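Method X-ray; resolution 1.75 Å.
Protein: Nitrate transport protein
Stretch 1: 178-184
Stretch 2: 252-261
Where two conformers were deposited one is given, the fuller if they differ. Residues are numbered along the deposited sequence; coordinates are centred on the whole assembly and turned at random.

Stretch 1, residues 178-184: TLGFAQT
Stretch 2, residues 252-261: DAVMGFLRLI

Residues 252-261 lie within a longer α-helix that extends beyond both ends of the stretch, and an irregular segment, residues 178-184, crosses one side of it obliquely, its chain direction having a component along that of the helix. The nearest CA atoms across the contact are those of Ala182 and Val254, 5.2 Å apart, and together the two stretches bury 370 Å². No hydrogen bond crosses between them; the contact rests on apolar packing.

Helical geometry (phi between -58° and -77°, psi between -26° (Ala253) and -56° (Val254)) is held by i to i+4 bonds, from Gly256 N to Asp252 O (2.9 Å) through to Ile261 N to Phe257 O (3.0 Å). The bond from Phe257 N to Ala253 O is weak, at 3.4 Å. Asp252 (chi1 m) is solvent-exposed and makes no contact with the loop.

Ala253 points its CB toward the loop, where it meets Leu179 and Ala182. Leu179 (chi1 t, chi2 p) brings CD2 to 3.9 Å from Ala253 CB, while Ala182 CB lies 4.2 Å from Ala253 CB and 3.6 Å from Ala253 O. Between these loop residues, Gly180 adopts phi/psi 74/-180, where a CB would jam against the preceding carbonyl oxygen. Val254 (chi1 t) directs its CA-to-CB bond away, yet its CG2 still reaches Ala182 CB at 3.8 Å. Selenomethionine Met255 (m, m, m) does not take part, nor does Gly256, where a CB would clash with Asp252 O at 2.9 Å.

Phe257 (chi1 t, chi2 75°) points toward the loop and has the largest area covered there. Phe181 (phi/psi -74/139, chi1 m, chi2 -68°) places its CB 3.8 Å from Phe257 CD1; the two rings are oblique, with planes at 54° and centroids 5.9 Å apart. Ala182 (-82/79) sets its O 3.5 Å from Phe257 CD2, leaving this buried carbonyl without a hydrogen-bonding partner. Gln183 (-91/-13; chi1 m, chi2 t) lays its CA over one face of the Phe257 ring, 4.3 Å from the centroid and 18° off the normal, a CH-π contact; a weak bond, Gln183 N to Phe181 O (3.0 Å), spans two residues of the loop.

Leu258 (m, t) and exposed Arg259 (t, t, m, chi4 110°) make no contact. One turn beyond Gly256, Leu260 (t, t) again points toward the loop, its CD1 meeting Phe181 CE1 at 3.6 Å, so that Phe181 touches both Phe257 and Leu260. Ile261 (m, m) is buried but out of reach of the loop.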

# COMPACT_ATOMS: atom_id res chain seq x y z
N THR A 178 -0.52 -0.46 1.42
CA THR A 178 0.95 -0.57 1.34
C THR A 178 1.50 0.02 0.05
O THR A 178 2.67 0.38 -0.00
CB THR A 178 1.56 -2.03 1.50
OG1 THR A 178 1.16 -2.86 0.41
CG2 THR A 178 1.13 -2.65 2.82
N LEU A 179 0.67 0.09 -0.99
CA LEU A 179 1.15 0.61 -2.28
C LEU A 179 1.41 2.11 -2.20
O LEU A 179 2.45 2.60 -2.63
CB LEU A 179 0.17 0.32 -3.43
CG LEU A 179 0.55 0.88 -4.82
CD1 LEU A 179 1.83 0.27 -5.29
CD2 LEU A 179 -0.54 0.70 -5.91
N GLY A 180 0.48 2.84 -1.61
CA GLY A 180 0.60 4.31 -1.63
C GLY A 180 0.29 5.01 -2.94
O GLY A 180 -0.11 4.40 -3.93
N PHE A 181 0.42 6.33 -2.92
CA PHE A 181 -0.11 7.16 -3.97
C PHE A 181 0.69 7.09 -5.28
O PHE A 181 1.87 7.17 -5.27
CB PHE A 181 -0.11 8.63 -3.56
CG PHE A 181 -0.91 8.94 -2.32
CD1 PHE A 181 -2.28 8.82 -2.31
CD2 PHE A 181 -0.27 9.39 -1.18
CE1 PHE A 181 -3.01 9.15 -1.18
CE2 PHE A 181 -0.99 9.71 -0.05
CZ PHE A 181 -2.35 9.57 -0.04
N ALA A 182 -0.02 7.06 -6.40
CA ALA A 182 0.61 7.18 -7.70
C ALA A 182 0.87 8.67 -7.99
O ALA A 182 0.14 9.32 -8.74
CB ALA A 182 -0.23 6.48 -8.76
N GLN A 183 1.94 9.21 -7.41
CA GLN A 183 2.21 10.67 -7.47
C GLN A 183 3.07 11.08 -8.63
O GLN A 183 3.17 12.26 -8.89
CB GLN A 183 2.95 11.21 -6.21
CG GLN A 183 2.54 10.66 -4.96
CD GLN A 183 3.21 11.32 -3.82
OE1 GLN A 183 3.57 12.51 -3.89
NE2 GLN A 183 3.38 10.57 -2.75
N THR A 184 3.71 10.11 -9.29
CA THR A 184 4.63 10.36 -10.36
C THR A 184 4.18 9.66 -11.64
O THR A 184 3.76 8.48 -11.59
CB THR A 184 6.01 9.87 -9.99
OG1 THR A 184 6.43 10.50 -8.78
CG2 THR A 184 7.00 10.14 -11.13
N ASP A 252 -6.68 2.44 -9.89
CA ASP A 252 -7.28 2.89 -8.63
C ASP A 252 -6.41 3.79 -7.81
O ASP A 252 -6.92 4.75 -7.24
CB ASP A 252 -7.82 1.68 -7.82
CG ASP A 252 -9.06 1.03 -8.47
OD1 ASP A 252 -9.71 1.62 -9.38
OD2 ASP A 252 -9.42 -0.11 -8.06
N ALA A 253 -5.10 3.51 -7.74
CA ALA A 253 -4.13 4.40 -7.10
C ALA A 253 -3.95 5.73 -7.86
O ALA A 253 -3.47 6.72 -7.27
CB ALA A 253 -2.77 3.72 -6.94
N VAL A 254 -4.20 5.71 -9.16
CA VAL A 254 -4.08 6.94 -9.96
C VAL A 254 -5.28 7.81 -9.70
O VAL A 254 -5.15 8.92 -9.23
CB VAL A 254 -3.92 6.67 -11.46
CG1 VAL A 254 -4.09 8.00 -12.29
CG2 VAL A 254 -2.55 6.01 -11.72
N MSE A 255 -6.46 7.26 -9.93
CA MSE A 255 -7.68 8.06 -9.84
C MSE A 255 -7.99 8.41 -8.39
O MSE A 255 -8.46 9.51 -8.10
CB MSE A 255 -8.85 7.33 -10.48
CG MSE A 255 -8.63 7.03 -11.95
SE MSE A 255 -8.41 8.66 -13.02
CE MSE A 255 -10.12 9.19 -12.88
N GLY A 256 -7.71 7.50 -7.46
CA GLY A 256 -7.82 7.86 -6.03
C GLY A 256 -6.94 9.01 -5.58
O GLY A 256 -7.38 9.89 -4.81
N PHE A 257 -5.69 9.02 -6.00
CA PHE A 257 -4.78 10.13 -5.75
C PHE A 257 -5.31 11.44 -6.36
O PHE A 257 -5.41 12.42 -5.65
CB PHE A 257 -3.36 9.85 -6.27
CG PHE A 257 -2.48 11.03 -6.28
CD1 PHE A 257 -1.93 11.55 -5.11
CD2 PHE A 257 -2.18 11.66 -7.49
CE1 PHE A 257 -1.08 12.63 -5.12
CE2 PHE A 257 -1.38 12.79 -7.51
CZ PHE A 257 -0.80 13.29 -6.33
N LEU A 258 -5.70 11.42 -7.63
CA LEU A 258 -6.19 12.62 -8.32
C LEU A 258 -7.46 13.17 -7.63
O LEU A 258 -7.58 14.37 -7.44
CB LEU A 258 -6.40 12.37 -9.83
CG LEU A 258 -5.07 12.24 -10.60
CD1 LEU A 258 -5.30 11.83 -12.07
CD2 LEU A 258 -4.21 13.51 -10.54
N ARG A 259 -8.35 12.27 -7.21
CA ARG A 259 -9.53 12.64 -6.49
C ARG A 259 -9.20 13.33 -5.19
O ARG A 259 -9.83 14.33 -4.83
CB ARG A 259 -10.39 11.41 -6.20
CG ARG A 259 -11.77 11.68 -5.68
CD ARG A 259 -12.66 10.40 -5.73
NE ARG A 259 -12.80 9.88 -7.11
CZ ARG A 259 -12.26 8.74 -7.58
NH1 ARG A 259 -11.54 7.92 -6.82
NH2 ARG A 259 -12.47 8.41 -8.85
N LEU A 260 -8.21 12.79 -4.46
CA LEU A 260 -7.77 13.42 -3.23
C LEU A 260 -7.26 14.84 -3.49
O LEU A 260 -7.65 15.79 -2.82
CB LEU A 260 -6.70 12.53 -2.56
CG LEU A 260 -6.14 12.94 -1.20
CD1 LEU A 260 -5.43 11.76 -0.52
CD2 LEU A 260 -5.21 14.13 -1.39
N ILE A 261 -6.38 15.00 -4.49
CA ILE A 261 -5.84 16.31 -4.81
C ILE A 261 -6.97 17.30 -5.17
O ILE A 261 -6.99 18.44 -4.72
CB ILE A 261 -4.86 16.25 -6.01
CG1 ILE A 261 -3.63 15.42 -5.62
CG2 ILE A 261 -4.49 17.66 -6.53
CD1 ILE A 261 -2.88 16.01 -4.44